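Local coordinates for protein putative sulfurtransferase dsrE (Allochromatium vinosum, PDB 2HY5) that probably acts as a sulfur carrier or sulfurtransferase in the oxidation of intracellular sulfur, assembled with its partners DsrF and DsrH, at residues S19-F23 and L125-G129; A24-E29 and L67-L73; F35-Y40 and L112-A118; N46-L50 and T101-F107. All coordinates share one frame; numbering follows the deposited sequence.

Contact 1 (S19-F23 and L125-G129); sequences SAYQF and LVVFG
Ala20 and Phe128 mark the closest backbone approach between helical residues 19-23 and strand residues 125-128, their CA atoms 6.2 Å apart. The two short axes pass 9.3 Å from each other and run roughly antiparallel, at 147°. No hydrogen bond joins the segments; the contact is made by carbon surfaces. The Phe128 ring lies flat against the helix, with Ala20 CA almost exactly over its centre, 3.6 Å from the centroid, and Ala20 CB on the same face, 3.7 Å from Phe128 CD1. Phe128 CB already points to the helix, and with CG anti to the carbonyl carbon (chi1 -66°) the ring lies under Ala20. Its far end meets the next turn, where Phe23 CB sits 3.7 Å from Phe128 CZ. The two rings meet obliquely, planes 56° apart. Phe23 also reaches Val126, its CZ 4.1 Å from Val126 CG2, while Ser19 CB touches the Phe128 ring near CD2. The hydroxyl of Ser19 is bonded to Glu34 of the DsrH chain, whose Phe33 packs on Phe128 and whose Phe88 meets Phe23 edge-to-face. This is a helix covering a parallel sheet at strand 124-128, in the three-layer alpha/beta fold of the DsrE family.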
# COMPACT_ATOMS: atom_id res chain seq x y z
N SER A 19 1.57 7.15 -13.20
CA SER A 19 1.11 8.52 -13.07
C SER A 19 2.28 9.48 -13.21
O SER A 19 2.17 10.52 -13.86
CB SER A 19 0.43 8.73 -11.71
OG SER A 19 -0.73 7.93 -11.61
N ALA A 20 3.41 9.11 -12.61
CA ALA A 20 4.61 9.94 -12.67
C ALA A 20 5.10 10.02 -14.11
O ALA A 20 5.54 11.08 -14.56
CB ALA A 20 5.69 9.35 -11.77
N TYR A 21 5.04 8.91 -14.82
CA TYR A 21 5.47 8.87 -16.21
C TYR A 21 4.61 9.80 -17.07
O TYR A 21 5.13 10.62 -17.84
CB TYR A 21 5.38 7.45 -16.77
CG TYR A 21 5.60 7.41 -18.26
CD1 TYR A 21 6.89 7.48 -18.80
CD2 TYR A 21 4.52 7.39 -19.13
CE1 TYR A 21 7.09 7.54 -20.17
CE2 TYR A 21 4.70 7.45 -20.51
CZ TYR A 21 5.99 7.53 -21.02
OH TYR A 21 6.16 7.59 -22.39
N GLN A 22 3.29 9.68 -16.95
CA GLN A 22 2.39 10.52 -17.74
C GLN A 22 2.56 11.99 -17.39
O GLN A 22 2.47 12.85 -18.26
CB GLN A 22 0.93 10.09 -17.53
CG GLN A 22 0.65 8.63 -17.92
CD GLN A 22 0.84 8.35 -19.40
OE1 GLN A 22 1.00 7.19 -19.82
NE2 GLN A 22 0.80 9.40 -20.21
N PHE A 23 2.82 12.29 -16.12
CA PHE A 23 3.03 13.67 -15.69
C PHE A 23 4.32 14.20 -16.32
O PHE A 23 4.36 15.29 -16.87
CB PHE A 23 3.16 13.76 -14.17
CG PHE A 23 3.34 15.17 -13.67
CD1 PHE A 23 2.23 15.95 -13.34
CD2 PHE A 23 4.61 15.72 -13.55
CE1 PHE A 23 2.39 17.26 -12.90
CE2 PHE A 23 4.78 17.04 -13.11
CZ PHE A 23 3.67 17.81 -12.79
N LEU A 125 8.42 20.19 -6.42
CA LEU A 125 8.72 18.80 -6.07
C LEU A 125 7.39 18.07 -6.10
O LEU A 125 6.50 18.35 -5.29
CB LEU A 125 9.32 18.70 -4.66
CG LEU A 125 9.41 17.29 -4.08
CD1 LEU A 125 10.39 16.43 -4.88
CD2 LEU A 125 9.84 17.39 -2.63
N VAL A 126 7.25 17.15 -7.04
CA VAL A 126 6.01 16.40 -7.19
C VAL A 126 6.27 14.95 -6.82
O VAL A 126 7.06 14.26 -7.47
CB VAL A 126 5.49 16.50 -8.64
CG1 VAL A 126 4.09 15.91 -8.73
CG2 VAL A 126 5.48 17.95 -9.08
N VAL A 127 5.60 14.50 -5.76
CA VAL A 127 5.77 13.15 -5.24
C VAL A 127 4.62 12.23 -5.62
O VAL A 127 3.45 12.58 -5.51
CB VAL A 127 5.88 13.18 -3.69
CG1 VAL A 127 6.18 11.78 -3.17
CG2 VAL A 127 6.96 14.16 -3.26
N PHE A 128 4.98 11.03 -6.08
CA PHE A 128 4.00 10.04 -6.48
C PHE A 128 4.18 8.81 -5.62
O PHE A 128 5.26 8.21 -5.61
CB PHE A 128 4.18 9.68 -7.96
CG PHE A 128 3.89 10.81 -8.90
CD1 PHE A 128 4.85 11.78 -9.17
CD2 PHE A 128 2.63 10.93 -9.49
CE1 PHE A 128 4.57 12.86 -10.02
CE2 PHE A 128 2.33 12.01 -10.34
CZ PHE A 128 3.31 12.97 -10.60
N GLY A 129 3.14 8.44 -4.89
CA GLY A 129 3.25 7.28 -4.03
C GLY A 129 1.92 6.64 -3.75
O GLY A 129 1.01 6.69 -4.58

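Contact 2 (A24-E29 and L67-L73); sequences AKAALE and LAEQYEL
Leu28 packs on Tyr71 in a near-parallel helix pair, residues 24-29 and 67-71, whose axes run 11.7 Å apart at an angle of 12°. Both helices cover the same side of the parallel sheet in this alpha/beta fold, and Ala24, Leu28 and Leu73 also rest on Ile34 of strand 33-39.

The aromatic contact is a CH-pi interaction: Leu28 CB stands over one face of the Tyr71 ring, 3.7 Å from its centroid and shifted toward the rim. The two side chains slide past each other in opposite directions, and Leu28 CD1 follows the same ring to CG, 3.7 Å away. An alanine at Tyr71 would take away this ring face and is likely to open a gap beside Leu28, besides leaving the water at Glu29 without its phenol partner.

The aliphatic contacts involve Leu67 and Leu73. Leu67, with CG anti to the backbone N (chi1 -169°), spreads its branches so that CD2 meets Ala24 CB and Leu28 CD1, both at 4.0 Å, while CD1 meets Lys25 CG. Leu28 and Leu73 reach each other tip to tip.

Polar groups meet beyond the tyrosine hydroxyl. Lys25 NZ and Glu29 OE2 form a long salt bridge along one helix, and a water in the plane of the Tyr71 ring lies 2.8 Å from Tyr71 OH and donates to Glu29 OE2 at 2.7 Å.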
# COMPACT_ATOMS: atom_id res chain seq x y z
N ALA A 24 5.38 13.40 -16.22
CA ALA A 24 6.68 13.78 -16.77
C ALA A 24 6.59 14.04 -18.26
O ALA A 24 7.09 15.05 -18.76
CB ALA A 24 7.71 12.69 -16.50
N LYS A 25 5.96 13.11 -18.98
CA LYS A 25 5.83 13.25 -20.42
C LYS A 25 5.08 14.53 -20.77
O LYS A 25 5.49 15.27 -21.67
CB LYS A 25 5.11 12.04 -21.01
CG LYS A 25 5.25 11.93 -22.53
CD LYS A 25 4.88 10.54 -23.02
CE LYS A 25 3.38 10.38 -23.15
NZ LYS A 25 2.85 11.16 -24.30
N ALA A 26 4.00 14.79 -20.06
CA ALA A 26 3.20 15.98 -20.33
C ALA A 26 3.98 17.26 -20.02
O ALA A 26 3.88 18.25 -20.75
CB ALA A 26 1.91 15.95 -19.52
N ALA A 27 4.76 17.23 -18.95
CA ALA A 27 5.55 18.39 -18.55
C ALA A 27 6.66 18.64 -19.56
O ALA A 27 6.92 19.78 -19.94
CB ALA A 27 6.15 18.15 -17.17
N LEU A 28 7.30 17.56 -20.00
CA LEU A 28 8.38 17.66 -20.97
C LEU A 28 7.90 18.18 -22.32
O LEU A 28 8.61 18.93 -22.99
CB LEU A 28 9.07 16.30 -21.13
CG LEU A 28 9.87 15.91 -19.89
CD1 LEU A 28 10.21 14.43 -19.94
CD2 LEU A 28 11.13 16.75 -19.81
N GLU A 29 6.70 17.78 -22.72
CA GLU A 29 6.16 18.23 -24.00
C GLU A 29 5.79 19.71 -23.95
O GLU A 29 5.67 20.37 -24.99
CB GLU A 29 4.94 17.39 -24.39
CG GLU A 29 5.27 15.91 -24.49
CD GLU A 29 4.15 15.07 -25.09
OE1 GLU A 29 2.96 15.40 -24.88
OE2 GLU A 29 4.47 14.06 -25.75
N LEU A 67 11.88 7.50 -22.46
CA LEU A 67 11.63 8.90 -22.16
C LEU A 67 12.94 9.57 -21.77
O LEU A 67 13.22 10.70 -22.18
CB LEU A 67 10.63 9.04 -21.02
CG LEU A 67 10.11 10.46 -20.82
CD1 LEU A 67 9.21 10.83 -21.99
CD2 LEU A 67 9.34 10.55 -19.50
N ALA A 68 13.75 8.87 -20.99
CA ALA A 68 15.03 9.40 -20.54
C ALA A 68 15.97 9.62 -21.73
O ALA A 68 16.72 10.60 -21.76
CB ALA A 68 15.68 8.45 -19.53
N GLU A 69 15.92 8.72 -22.70
CA GLU A 69 16.77 8.83 -23.89
C GLU A 69 16.37 10.06 -24.70
O GLU A 69 17.22 10.89 -25.06
CB GLU A 69 16.64 7.58 -24.75
CG GLU A 69 17.42 7.63 -26.06
CD GLU A 69 18.92 7.72 -25.84
OE1 GLU A 69 19.48 6.86 -25.12
OE2 GLU A 69 19.55 8.64 -26.40
N GLN A 70 15.08 10.19 -24.96
CA GLN A 70 14.54 11.30 -25.74
C GLN A 70 14.76 12.68 -25.11
O GLN A 70 15.07 13.64 -25.82
CB GLN A 70 13.05 11.09 -25.99
CG GLN A 70 12.35 12.27 -26.65
CD GLN A 70 10.90 11.97 -26.96
OE1 GLN A 70 10.29 11.10 -26.34
NE2 GLN A 70 10.33 12.70 -27.91
N TYR A 71 14.60 12.78 -23.80
CA TYR A 71 14.75 14.05 -23.11
C TYR A 71 16.00 14.18 -22.24
O TYR A 71 16.18 15.19 -21.55
CB TYR A 71 13.51 14.34 -22.25
CG TYR A 71 12.24 14.57 -23.05
CD1 TYR A 71 11.38 13.51 -23.37
CD2 TYR A 71 11.91 15.85 -23.50
CE1 TYR A 71 10.23 13.72 -24.11
CE2 TYR A 71 10.76 16.07 -24.24
CZ TYR A 71 9.92 15.01 -24.55
OH TYR A 71 8.78 15.24 -25.28
N GLU A 72 16.87 13.18 -22.28
CA GLU A 72 18.11 13.19 -21.50
C GLU A 72 17.84 13.43 -20.01
O GLU A 72 18.40 14.34 -19.41
CB GLU A 72 19.07 14.25 -22.04
CG GLU A 72 19.47 14.04 -23.49
CD GLU A 72 20.57 14.99 -23.95
OE1 GLU A 72 21.66 14.98 -23.33
OE2 GLU A 72 20.35 15.73 -24.92
N LEU A 73 16.99 12.59 -19.44
CA LEU A 73 16.62 12.71 -18.03
C LEU A 73 17.61 12.03 -17.09
O LEU A 73 18.19 11.00 -17.42
CB LEU A 73 15.23 12.12 -17.80
CG LEU A 73 14.07 12.68 -18.63
CD1 LEU A 73 12.82 11.87 -18.31
CD2 LEU A 73 13.86 14.16 -18.32
O HOH W 1 6.99 13.10 -25.82

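Contact 3 (F35-Y40 and L112-A118); sequences FRVFFY and LGQLVEA
Arg36 NH1 donates to the backbone O of Gln114, the one direct hydrogen bond between strand residues 35-39 and helix residues 113-118. It is 2.8 Å long, bent to 148° at the hydrogen, and arrives in the carbonyl plane on a lone pair; the same oxygen also accepts from Ala118 N. The guanidinium is held between Phe35 CE2 over one face and Gln114 OE1 over the other. The arginine chain bends at chi3 (-63°), bringing NH1 to the carbonyl of Gln114. A water accepts from Arg36 NH2 and donates to Glu117 OE2, which lies 4.1 Å from Arg36 NH1, beyond salt-bridge range. Arg36 NE has a salt bridge to Asp74.

The contact joins the central strand 33-39 of the parallel sheet to helix 113-121, which covers one side of the sheet in this three-layer alpha/beta fold; the axes pass 8.9 Å apart and cross at -138°.

Apolar packing fills the remainder. Leu115 CB stands over the centre of the Phe38 ring, 3.6 Å from the centroid, and Gln114 CB lies at the ring edge. Replacing Phe38 by an alanine would remove the face beneath Leu115 and would probably leave Leu112 CD1 with a gap on one side. That methyl touches both rings, 3.7 Å from Phe38 CZ and 3.5 Å from Tyr40 CE1, over the Tyr40 face. Ala118 CB touches the edge of Phe35. Tyr40 and Phe38 also pack on Cys78, by similarity the persulfide-bearing cysteine, and Tyr40 OH is bonded to Glu24 O of a DsrF chain.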
# COMPACT_ATOMS: atom_id res chain seq x y z
N PHE A 35 14.48 18.26 -13.72
CA PHE A 35 15.84 18.26 -13.19
C PHE A 35 16.32 16.87 -12.79
O PHE A 35 17.50 16.55 -12.95
CB PHE A 35 15.92 19.21 -12.00
CG PHE A 35 17.30 19.36 -11.43
CD1 PHE A 35 18.23 20.19 -12.05
CD2 PHE A 35 17.67 18.67 -10.29
CE1 PHE A 35 19.51 20.33 -11.54
CE2 PHE A 35 18.95 18.79 -9.77
CZ PHE A 35 19.88 19.63 -10.39
N ARG A 36 15.41 16.06 -12.26
CA ARG A 36 15.77 14.72 -11.83
C ARG A 36 14.53 13.91 -11.47
O ARG A 36 13.55 14.46 -10.97
CB ARG A 36 16.70 14.81 -10.61
CG ARG A 36 17.16 13.47 -10.01
CD ARG A 36 18.31 13.73 -9.02
NE ARG A 36 19.45 14.29 -9.73
CZ ARG A 36 20.25 15.24 -9.26
NH1 ARG A 36 20.06 15.76 -8.05
NH2 ARG A 36 21.24 15.69 -10.01
N VAL A 37 14.58 12.62 -11.76
CA VAL A 37 13.51 11.69 -11.42
C VAL A 37 14.17 10.81 -10.38
O VAL A 37 15.14 10.10 -10.68
CB VAL A 37 13.08 10.83 -12.63
CG1 VAL A 37 11.93 9.92 -12.23
CG2 VAL A 37 12.67 11.72 -13.79
N PHE A 38 13.68 10.87 -9.15
CA PHE A 38 14.27 10.11 -8.07
C PHE A 38 13.37 8.98 -7.58
O PHE A 38 12.22 9.20 -7.23
CB PHE A 38 14.61 11.05 -6.92
CG PHE A 38 15.50 10.45 -5.88
CD1 PHE A 38 14.97 9.64 -4.87
CD2 PHE A 38 16.87 10.66 -5.92
CE1 PHE A 38 15.80 9.05 -3.93
CE2 PHE A 38 17.71 10.07 -4.98
CZ PHE A 38 17.18 9.26 -3.98
N PHE A 39 13.91 7.76 -7.57
CA PHE A 39 13.15 6.60 -7.12
C PHE A 39 13.57 6.23 -5.70
O PHE A 39 14.75 5.99 -5.43
CB PHE A 39 13.36 5.42 -8.07
CG PHE A 39 12.92 5.70 -9.48
CD1 PHE A 39 13.78 6.30 -10.39
CD2 PHE A 39 11.63 5.40 -9.88
CE1 PHE A 39 13.35 6.59 -11.69
CE2 PHE A 39 11.19 5.68 -11.17
CZ PHE A 39 12.06 6.28 -12.08
N TYR A 40 12.59 6.19 -4.80
CA TYR A 40 12.84 5.88 -3.40
C TYR A 40 11.87 4.78 -2.93
O TYR A 40 10.90 4.48 -3.62
CB TYR A 40 12.65 7.14 -2.55
CG TYR A 40 13.25 7.05 -1.16
CD1 TYR A 40 14.50 6.46 -0.96
CD2 TYR A 40 12.57 7.56 -0.06
CE1 TYR A 40 15.06 6.39 0.31
CE2 TYR A 40 13.13 7.50 1.22
CZ TYR A 40 14.38 6.91 1.39
OH TYR A 40 14.95 6.84 2.64
N LEU A 112 20.86 9.54 -1.31
CA LEU A 112 19.60 10.20 -1.04
C LEU A 112 19.77 11.71 -1.15
O LEU A 112 18.81 12.45 -1.38
CB LEU A 112 19.12 9.81 0.36
CG LEU A 112 17.65 9.98 0.73
CD1 LEU A 112 16.76 9.36 -0.34
CD2 LEU A 112 17.39 9.32 2.09
N GLY A 113 21.01 12.18 -0.98
CA GLY A 113 21.28 13.60 -1.09
C GLY A 113 20.92 14.17 -2.46
O GLY A 113 20.69 15.37 -2.60
N GLN A 114 20.86 13.30 -3.47
CA GLN A 114 20.51 13.74 -4.82
C GLN A 114 19.04 14.15 -4.88
O GLN A 114 18.64 14.94 -5.72
CB GLN A 114 20.77 12.62 -5.84
CG GLN A 114 22.24 12.20 -5.95
CD GLN A 114 23.14 13.33 -6.40
OE1 GLN A 114 23.06 13.79 -7.55
NE2 GLN A 114 23.99 13.81 -5.49
N LEU A 115 18.24 13.60 -3.97
CA LEU A 115 16.82 13.93 -3.91
C LEU A 115 16.67 15.32 -3.30
O LEU A 115 16.00 16.19 -3.85
CB LEU A 115 16.05 12.92 -3.06
CG LEU A 115 14.60 13.30 -2.74
CD1 LEU A 115 13.79 13.38 -4.02
CD2 LEU A 115 13.99 12.28 -1.78
N VAL A 116 17.30 15.52 -2.15
CA VAL A 116 17.23 16.81 -1.47
C VAL A 116 17.82 17.88 -2.39
O VAL A 116 17.28 18.98 -2.50
CB VAL A 116 18.02 16.78 -0.15
CG1 VAL A 116 17.97 18.14 0.52
CG2 VAL A 116 17.42 15.71 0.77
N GLU A 117 18.92 17.54 -3.05
CA GLU A 117 19.58 18.45 -3.96
C GLU A 117 18.61 18.92 -5.05
O GLU A 117 18.56 20.10 -5.39
CB GLU A 117 20.79 17.76 -4.59
CG GLU A 117 22.01 18.64 -4.72
CD GLU A 117 21.83 19.73 -5.75
OE1 GLU A 117 22.23 20.88 -5.49
OE2 GLU A 117 21.29 19.43 -6.84
N ALA A 118 17.84 17.98 -5.59
CA ALA A 118 16.87 18.30 -6.65
C ALA A 118 15.75 19.18 -6.12
O ALA A 118 15.27 20.07 -6.83
CB ALA A 118 16.29 17.01 -7.25
O HOH W 2 22.66 17.40 -8.39

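Contact 4 (N46-L50 and T101-F107); sequences NSTRL and TNIHPKF
Arg49 lies across residues 101-104 and grips them with backbone and side chain, tying two irregular loops by a single beta bridge between Thr48 and Ile103. The bridge is made by two short bonds nearly in line with the accepting carbonyls: His104 N to Ser47 O, 2.7 Å, and Arg49 N to Asn102 O, 2.8 Å. CG of Arg49 sits between its backbone N and carbonyl carbon (chi1 69°), and the chain then runs extended to NE along the opposing loop. At its end NH1 and NH2 both donate to Thr101 OG1, each at 3.2 Å, with the hydroxyl near the guanidinium plane. NH1 has a second acceptor, Ile103 O, also near that plane. The guanidinium is thereby restrained in its rotation, and Arg49 NH2 forms a salt bridge to Asp99 of the second copy of this protein, so the grip extends into the subunit interface.

Phe107 turns one ring face to Ser47, whose CA stands over the centre, 3.8 Å from the centroid, with Ser47 CB toward the CD2 side. Asn46 O approaches the same ring obliquely, 3.3 Å from Phe107 CZ; buried here, this oxygen has no hydrogen-bond partner in the model.

Leu50 and Asn102 cross at about a right angle, with Leu50 CD1 3.6 Å from Asn102 CB. The Asn102 amide is held by Val88 N, which donates to OD1, and by Gly86 O, which accepts from ND2. Thr48 OG1 accepts from Leu50 N in an ST turn, and a water 2.6 Å from that hydroxyl accepts a bond from Asn102 ND2.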
# COMPACT_ATOMS: atom_id res chain seq x y z
N ASN A 46 11.72 0.23 -10.16
CA ASN A 46 11.39 0.68 -11.51
C ASN A 46 12.65 0.71 -12.37
O ASN A 46 12.59 1.06 -13.55
CB ASN A 46 10.82 2.10 -11.49
CG ASN A 46 9.39 2.14 -11.05
OD1 ASN A 46 8.49 1.77 -11.80
ND2 ASN A 46 9.16 2.59 -9.82
N SER A 47 13.78 0.34 -11.77
CA SER A 47 15.05 0.41 -12.49
C SER A 47 15.67 -0.92 -12.89
O SER A 47 16.79 -0.94 -13.41
CB SER A 47 16.06 1.19 -11.66
OG SER A 47 16.42 0.49 -10.49
N THR A 48 14.98 -2.03 -12.66
CA THR A 48 15.53 -3.33 -13.03
C THR A 48 15.31 -3.63 -14.51
O THR A 48 14.26 -3.32 -15.06
CB THR A 48 14.91 -4.47 -12.19
OG1 THR A 48 15.33 -5.73 -12.72
CG2 THR A 48 13.39 -4.40 -12.22
N ARG A 49 16.30 -4.25 -15.14
CA ARG A 49 16.23 -4.60 -16.56
C ARG A 49 15.73 -6.03 -16.74
O ARG A 49 15.64 -6.52 -17.87
CB ARG A 49 17.61 -4.47 -17.21
CG ARG A 49 18.64 -5.50 -16.74
CD ARG A 49 19.96 -5.38 -17.53
NE ARG A 49 20.89 -6.47 -17.25
CZ ARG A 49 21.74 -6.49 -16.23
NH1 ARG A 49 21.79 -5.47 -15.39
NH2 ARG A 49 22.55 -7.53 -16.05
N LEU A 50 15.39 -6.69 -15.64
CA LEU A 50 14.95 -8.07 -15.70
C LEU A 50 13.45 -8.33 -15.85
O LEU A 50 13.01 -9.47 -15.73
CB LEU A 50 15.48 -8.83 -14.47
CG LEU A 50 17.00 -8.85 -14.29
CD1 LEU A 50 17.36 -9.64 -13.04
CD2 LEU A 50 17.67 -9.47 -15.53
N THR A 101 24.18 -8.45 -11.75
CA THR A 101 23.61 -7.10 -11.63
C THR A 101 22.24 -7.14 -12.29
O THR A 101 21.95 -8.03 -13.08
CB THR A 101 24.45 -6.04 -12.38
OG1 THR A 101 24.40 -6.31 -13.79
CG2 THR A 101 25.89 -6.05 -11.92
N ASN A 102 21.38 -6.18 -11.96
CA ASN A 102 20.06 -6.16 -12.57
C ASN A 102 19.58 -4.77 -12.94
O ASN A 102 18.49 -4.61 -13.48
CB ASN A 102 19.04 -6.84 -11.64
CG ASN A 102 18.83 -6.08 -10.35
OD1 ASN A 102 19.67 -5.28 -9.95
ND2 ASN A 102 17.70 -6.33 -9.69
N ILE A 103 20.39 -3.75 -12.68
CA ILE A 103 19.95 -2.40 -13.02
C ILE A 103 19.90 -2.16 -14.53
O ILE A 103 20.68 -2.73 -15.30
CB ILE A 103 20.86 -1.34 -12.37
CG1 ILE A 103 20.14 0.01 -12.36
CG2 ILE A 103 22.18 -1.22 -13.14
CD1 ILE A 103 20.99 1.15 -11.89
N HIS A 104 18.95 -1.33 -14.95
CA HIS A 104 18.82 -0.98 -16.35
C HIS A 104 19.88 0.11 -16.56
O HIS A 104 19.98 1.05 -15.77
CB HIS A 104 17.41 -0.44 -16.62
CG HIS A 104 17.14 -0.15 -18.06
ND1 HIS A 104 17.75 0.88 -18.74
CD2 HIS A 104 16.32 -0.75 -18.96
CE1 HIS A 104 17.33 0.90 -19.99
NE2 HIS A 104 16.46 -0.08 -20.15
N PRO A 105 20.69 0.00 -17.64
CA PRO A 105 21.75 0.96 -17.95
C PRO A 105 21.41 2.45 -18.01
O PRO A 105 22.30 3.29 -17.92
CB PRO A 105 22.32 0.43 -19.27
CG PRO A 105 21.14 -0.23 -19.90
CD PRO A 105 20.53 -0.97 -18.73
N LYS A 106 20.13 2.78 -18.17
CA LYS A 106 19.73 4.19 -18.23
C LYS A 106 19.56 4.82 -16.85
O LYS A 106 19.50 6.05 -16.72
CB LYS A 106 18.42 4.33 -19.02
CG LYS A 106 18.61 4.69 -20.48
CD LYS A 106 19.29 6.05 -20.61
CE LYS A 106 19.48 6.44 -22.07
NZ LYS A 106 20.27 5.42 -22.80
N PHE A 107 19.50 3.99 -15.82
CA PHE A 107 19.35 4.49 -14.45
C PHE A 107 20.69 4.48 -13.72
O PHE A 107 21.58 3.70 -14.05
CB PHE A 107 18.38 3.60 -13.66
CG PHE A 107 16.99 3.51 -14.24
CD1 PHE A 107 16.76 2.82 -15.43
CD2 PHE A 107 15.91 4.08 -13.58
CE1 PHE A 107 15.47 2.69 -15.93
CE2 PHE A 107 14.62 3.96 -14.07
CZ PHE A 107 14.40 3.26 -15.25
O HOH W 3 15.13 -7.38 -10.71

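Contact 1 joins helix 16-29, early in the chain, to the last strand, 124-128, closing a loop of 101 intervening residues in which the other three contacts are nested. Contact 2 pairs the end of that first helix with helix 60-71, and crosses both contact 3 and contact 4, whose segments alternate with its own. Contact 3 runs from strand 33-39 to helix 113-121 and encloses contact 4, which links the loop after that strand to the loop before strand 108-110. Contacts 1 and 2 share helix 16-29 and touch through Tyr21 and Leu67. A Glu69-Lys106 salt bridge connects contacts 2 and 4, and Phe39 packs on Asn46 and Phe107 between contacts 3 and 4.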